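Local coordinates for protein KLLA0A11308p (PDB 6AM0) that probably binds mRNA as a member of the EDC3 family, this piece being its N-terminal Sm-like domain, here bound to a peptide and another protein, at residues D[1-13]-D[17-29]. Sequence-based numbering, arbitrary orientation.
Sequences MLNFKGYQIEIEL and KRITGTLKQVSPK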
loop_
_atom_site.group_PDB
_atom_site.type_symbol
_atom_site.label_atom_id
_atom_site.label_comp_id
_atom_site.label_asym_id
_atom_site.label_seq_id
_atom_site.Cartn_x
_atom_site.Cartn_y
_atom_site.Cartn_z
ATOM N N MET D 1 2.271 -20.172 -2.422
ATOM C CA MET D 1 1.326 -21.227 -2.077
ATOM C C MET D 1 0.192 -20.623 -1.248
ATOM O O MET D 1 0.220 -19.436 -0.920
ATOM C CB MET D 1 2.036 -22.360 -1.312
ATOM C CG MET D 1 1.237 -23.664 -1.137
ATOM S SD MET D 1 1.952 -24.795 0.082
ATOM C CE MET D 1 0.486 -25.388 0.930
ATOM N N LEU D 2 -0.813 -21.446 -0.931
ATOM C CA LEU D 2 -1.901 -21.006 -0.066
ATOM C C LEU D 2 -1.385 -20.530 1.283
ATOM O O LEU D 2 -2.051 -19.736 1.960
ATOM C CB LEU D 2 -2.900 -22.143 0.134
ATOM C CG LEU D 2 -4.259 -21.637 0.594
ATOM C CD1 LEU D 2 -4.758 -20.669 -0.460
ATOM C CD2 LEU D 2 -5.230 -22.782 0.823
ATOM N N ASN D 3 -0.219 -21.015 1.694
ATOM C CA ASN D 3 0.377 -20.635 2.962
ATOM C C ASN D 3 1.182 -19.354 2.793
ATOM O O ASN D 3 1.860 -19.153 1.782
ATOM C CB ASN D 3 1.262 -21.758 3.513
ATOM C CG ASN D 3 2.633 -21.802 2.864
ATOM O OD1 ASN D 3 2.760 -21.757 1.642
ATOM N ND2 ASN D 3 3.671 -21.890 3.688
ATOM N N PHE D 4 1.077 -18.482 3.784
ATOM C CA PHE D 4 1.853 -17.253 3.852
ATOM C C PHE D 4 2.778 -17.306 5.058
ATOM O O PHE D 4 3.104 -16.284 5.662
ATOM C CB PHE D 4 0.926 -16.041 3.899
ATOM C CG PHE D 4 0.094 -15.877 2.659
ATOM C CD1 PHE D 4 0.685 -15.525 1.460
ATOM C CD2 PHE D 4 -1.271 -16.115 2.685
ATOM C CE1 PHE D 4 -0.070 -15.379 0.314
ATOM C CE2 PHE D 4 -2.032 -15.972 1.539
ATOM C CZ PHE D 4 -1.429 -15.606 0.352
ATOM N N LYS D 5 3.191 -18.519 5.409
ATOM C CA LYS D 5 4.012 -18.739 6.587
ATOM C C LYS D 5 5.374 -18.081 6.419
ATOM O O LYS D 5 6.026 -18.224 5.380
ATOM C CB LYS D 5 4.153 -20.241 6.815
ATOM C CG LYS D 5 2.839 -20.860 7.263
ATOM C CD LYS D 5 2.722 -22.321 6.863
ATOM C CE LYS D 5 1.292 -22.811 7.036
ATOM N NZ LYS D 5 1.198 -24.293 7.028
ATOM N N GLY D 6 5.791 -17.347 7.447
ATOM C CA GLY D 6 7.020 -16.588 7.431
ATOM C C GLY D 6 6.834 -15.106 7.185
ATOM O O GLY D 6 7.781 -14.338 7.396
ATOM N N TYR D 7 5.654 -14.687 6.736
ATOM C CA TYR D 7 5.393 -13.272 6.525
ATOM C C TYR D 7 5.286 -12.545 7.861
ATOM O O TYR D 7 4.705 -13.056 8.824
ATOM C CB TYR D 7 4.108 -13.091 5.715
ATOM C CG TYR D 7 4.287 -13.303 4.226
ATOM C CD1 TYR D 7 4.733 -14.522 3.731
ATOM C CD2 TYR D 7 3.994 -12.299 3.315
ATOM C CE1 TYR D 7 4.897 -14.732 2.374
ATOM C CE2 TYR D 7 4.156 -12.501 1.952
ATOM C CZ TYR D 7 4.606 -13.720 1.488
ATOM O OH TYR D 7 4.769 -13.934 0.138
ATOM N N GLN D 8 5.825 -11.328 7.904
ATOM C CA GLN D 8 5.756 -10.485 9.091
ATOM C C GLN D 8 4.413 -9.762 9.116
ATOM O O GLN D 8 4.066 -9.062 8.158
ATOM C CB GLN D 8 6.918 -9.496 9.083
ATOM C CG GLN D 8 7.134 -8.694 10.358
ATOM C CD GLN D 8 7.313 -9.555 11.596
ATOM O OE1 GLN D 8 7.578 -10.754 11.507
ATOM N NE2 GLN D 8 7.196 -8.936 12.763
ATOM N N ILE D 9 3.661 -9.913 10.207
ATOM C CA ILE D 9 2.260 -9.507 10.251
ATOM C C ILE D 9 2.033 -8.583 11.441
ATOM O O ILE D 9 2.639 -8.761 12.504
ATOM C CB ILE D 9 1.323 -10.735 10.328
ATOM C CG1 ILE D 9 1.589 -11.694 9.164
ATOM C CG2 ILE D 9 -0.143 -10.318 10.339
ATOM C CD1 ILE D 9 1.462 -11.054 7.801
ATOM N N GLU D 10 1.159 -7.590 11.251
ATOM C CA GLU D 10 0.717 -6.690 12.309
ATOM C C GLU D 10 -0.797 -6.550 12.226
ATOM O O GLU D 10 -1.336 -6.248 11.157
ATOM C CB GLU D 10 1.401 -5.325 12.188
ATOM C CG GLU D 10 1.415 -4.504 13.467
ATOM C CD GLU D 10 2.432 -3.379 13.418
ATOM O OE1 GLU D 10 3.161 -3.280 12.407
ATOM O OE2 GLU D 10 2.507 -2.598 14.391
ATOM N N ILE D 11 -1.476 -6.772 13.353
ATOM C CA ILE D 11 -2.930 -6.821 13.428
ATOM C C ILE D 11 -3.389 -5.835 14.494
ATOM O O ILE D 11 -2.610 -5.394 15.340
ATOM C CB ILE D 11 -3.454 -8.249 13.724
ATOM C CG1 ILE D 11 -2.943 -8.773 15.072
ATOM C CG2 ILE D 11 -3.054 -9.208 12.615
ATOM C CD1 ILE D 11 -3.939 -8.667 16.213
ATOM N N GLU D 12 -4.676 -5.497 14.453
ATOM C CA GLU D 12 -5.231 -4.492 15.349
ATOM C C GLU D 12 -6.500 -5.025 15.988
ATOM O O GLU D 12 -7.241 -5.782 15.358
ATOM C CB GLU D 12 -5.567 -3.197 14.607
ATOM C CG GLU D 12 -4.404 -2.558 13.884
ATOM C CD GLU D 12 -4.751 -1.186 13.349
ATOM O OE1 GLU D 12 -5.902 -0.739 13.562
ATOM O OE2 GLU D 12 -3.839 -0.518 12.810
ATOM N N LEU D 13 -6.755 -4.615 17.232
ATOM C CA LEU D 13 -7.946 -5.003 17.971
ATOM C C LEU D 13 -8.905 -3.803 18.070
ATOM O O LEU D 13 -8.779 -2.832 17.309
ATOM C CB LEU D 13 -7.528 -5.564 19.333
ATOM C CG LEU D 13 -6.515 -6.719 19.306
ATOM C CD1 LEU D 13 -6.383 -7.336 20.684
ATOM C CD2 LEU D 13 -6.874 -7.783 18.278
ATOM N N LYS D 17 -5.249 -1.260 19.503
ATOM C CA LYS D 17 -4.092 -2.003 19.983
ATOM C C LYS D 17 -3.578 -2.938 18.887
ATOM O O LYS D 17 -4.362 -3.605 18.208
ATOM C CB LYS D 17 -4.470 -2.766 21.250
ATOM C CG LYS D 17 -5.254 -1.895 22.223
ATOM C CD LYS D 17 -4.481 -0.604 22.492
ATOM C CE LYS D 17 -5.240 0.312 23.412
ATOM N NZ LYS D 17 -5.386 -0.397 24.707
ATOM N N ARG D 18 -2.243 -3.030 18.755
ATOM C CA ARG D 18 -1.588 -3.716 17.641
ATOM C C ARG D 18 -0.695 -4.842 18.140
ATOM O O ARG D 18 0.069 -4.664 19.095
ATOM C CB ARG D 18 -0.740 -2.714 16.845
ATOM C CG ARG D 18 -1.584 -1.504 16.461
ATOM C CD ARG D 18 -0.910 -0.380 15.686
ATOM N NE ARG D 18 -1.908 0.660 15.437
ATOM C CZ ARG D 18 -1.745 1.691 14.624
ATOM N NH1 ARG D 18 -2.720 2.571 14.473
ATOM N NH2 ARG D 18 -0.613 1.820 13.957
ATOM N N ILE D 19 -0.795 -6.002 17.490
ATOM C CA ILE D 19 0.025 -7.163 17.804
ATOM C C ILE D 19 0.885 -7.432 16.580
ATOM O O ILE D 19 0.388 -7.403 15.450
ATOM C CB ILE D 19 -0.816 -8.408 18.164
ATOM C CG1 ILE D 19 -1.813 -8.106 19.288
ATOM C CG2 ILE D 19 0.091 -9.571 18.528
ATOM C CD1 ILE D 19 -1.259 -7.258 20.412
ATOM N N THR D 20 2.167 -7.697 16.797
ATOM C CA THR D 20 3.093 -7.980 15.711
ATOM C C THR D 20 3.689 -9.363 15.913
ATOM O O THR D 20 4.085 -9.714 17.027
ATOM C CB THR D 20 4.222 -6.940 15.651
ATOM O OG1 THR D 20 3.674 -5.615 15.680
ATOM C CG2 THR D 20 5.040 -7.111 14.380
ATOM N N GLY D 21 3.773 -10.140 14.837
ATOM C CA GLY D 21 4.331 -11.478 14.960
ATOM C C GLY D 21 4.518 -12.131 13.610
ATOM O O GLY D 21 4.141 -11.584 12.568
ATOM N N THR D 22 5.117 -13.322 13.643
ATOM C CA THR D 22 5.381 -14.089 12.429
ATOM C C THR D 22 4.270 -15.108 12.208
ATOM O O THR D 22 3.863 -15.802 13.143
ATOM C CB THR D 22 6.747 -14.775 12.496
ATOM O OG1 THR D 22 6.747 -15.755 13.541
ATOM C CG2 THR D 22 7.834 -13.753 12.778
ATOM N N LEU D 23 3.777 -15.193 10.975
ATOM C CA LEU D 23 2.626 -16.042 10.683
ATOM C C LEU D 23 3.027 -17.515 10.715
ATOM O O LEU D 23 3.865 -17.960 9.923
ATOM C CB LEU D 23 2.020 -15.664 9.331
ATOM C CG LEU D 23 1.011 -16.618 8.687
ATOM C CD1 LEU D 23 -0.117 -16.922 9.645
ATOM C CD2 LEU D 23 0.450 -16.011 7.418
ATOM N N LYS D 24 2.426 -18.264 11.642
ATOM C CA LYS D 24 2.665 -19.689 11.845
ATOM C C LYS D 24 1.746 -20.552 10.985
ATOM O O LYS D 24 2.207 -21.500 10.341
ATOM C CB LYS D 24 2.464 -20.032 13.325
ATOM C CG LYS D 24 2.798 -21.456 13.714
ATOM C CD LYS D 24 4.230 -21.816 13.406
ATOM C CE LYS D 24 4.754 -22.804 14.438
ATOM N NZ LYS D 24 4.557 -22.296 15.826
ATOM N N GLN D 25 0.455 -20.233 10.964
ATOM C CA GLN D 25 -0.503 -20.851 10.057
ATOM C C GLN D 25 -1.791 -20.043 10.104
ATOM O O GLN D 25 -2.088 -19.375 11.099
ATOM C CB GLN D 25 -0.755 -22.316 10.426
ATOM C CG GLN D 25 -1.532 -22.508 11.709
ATOM C CD GLN D 25 -1.939 -23.947 11.924
ATOM O OE1 GLN D 25 -2.094 -24.705 10.966
ATOM N NE2 GLN D 25 -2.109 -24.337 13.183
ATOM N N VAL D 26 -2.559 -20.118 9.018
ATOM C CA VAL D 26 -3.791 -19.350 8.885
ATOM C C VAL D 26 -4.873 -20.209 8.239
ATOM O O VAL D 26 -4.614 -20.951 7.285
ATOM C CB VAL D 26 -3.557 -18.051 8.081
ATOM C CG1 VAL D 26 -2.936 -18.353 6.722
ATOM C CG2 VAL D 26 -4.855 -17.277 7.920
ATOM N N SER D 27 -6.087 -20.099 8.767
ATOM C CA SER D 27 -7.281 -20.719 8.211
ATOM C C SER D 27 -8.400 -19.684 8.264
ATOM O O SER D 27 -8.255 -18.658 8.944
ATOM C CB SER D 27 -7.651 -21.989 8.980
ATOM O OG SER D 27 -8.104 -21.690 10.288
ATOM N N PRO D 28 -9.523 -19.897 7.558
ATOM C CA PRO D 28 -10.615 -18.910 7.572
ATOM C C PRO D 28 -11.106 -18.469 8.943
ATOM O O PRO D 28 -11.705 -17.394 9.060
ATOM C CB PRO D 28 -11.724 -19.633 6.802
ATOM C CG PRO D 28 -10.971 -20.438 5.808
ATOM C CD PRO D 28 -9.761 -20.945 6.548
ATOM N N LYS D 29 -10.884 -19.268 9.984
ATOM C CA LYS D 29 -11.439 -18.949 11.293
ATOM C C LYS D 29 -10.406 -18.475 12.307
ATOM O O LYS D 29 -10.758 -17.720 13.217
ATOM C CB LYS D 29 -12.188 -20.166 11.859
ATOM C CG LYS D 29 -12.819 -19.944 13.222
ATOM C CD LYS D 29 -13.836 -21.022 13.557
ATOM C CE LYS D 29 -14.567 -20.686 14.848
ATOM N NZ LYS D 29 -15.707 -21.608 15.113
#
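The guanidinium of R18 carries E12 OE2 over one face, 3.3 Å above the plane and off-centre, with the carboxylate and guanidinium planes only 13° apart, on the antiparallel hairpin of strands 8-12 and 18-26 of this Sm-like fold. E12 OE2 lies 3.5 Å from R18 NE, but no N-H points at it, and the salt bridge rests on charge alone. R18 NE instead makes a weak hydrogen bond to G16 O, and the guanidinium has a cation-pi contact with Y55 of the second subunit and a long, weak ion pair with E12 of that subunit. A leucine in place of R18 would probably leave the E12 carboxylate, which lies close to E12 of the second subunit, with less positive charge beside it. I9 and I11 pair with G21 and I19 through backbone bonds; the I9, I11 and I19 side chains lie on one face of the sheet, those of Q8, E10, E12, R18, T20 and T22 on the other. I11 CD1 packs alongside I19 CB at 3.7 Å, near L31 and L57. Before the strand, a type II turn from F4 to Y7 continues the pairing, G6 N bonding L23 O. L23, its CG anti to the backbone N (chi1 166°), lays CD2 against F4 CB at 3.6 Å.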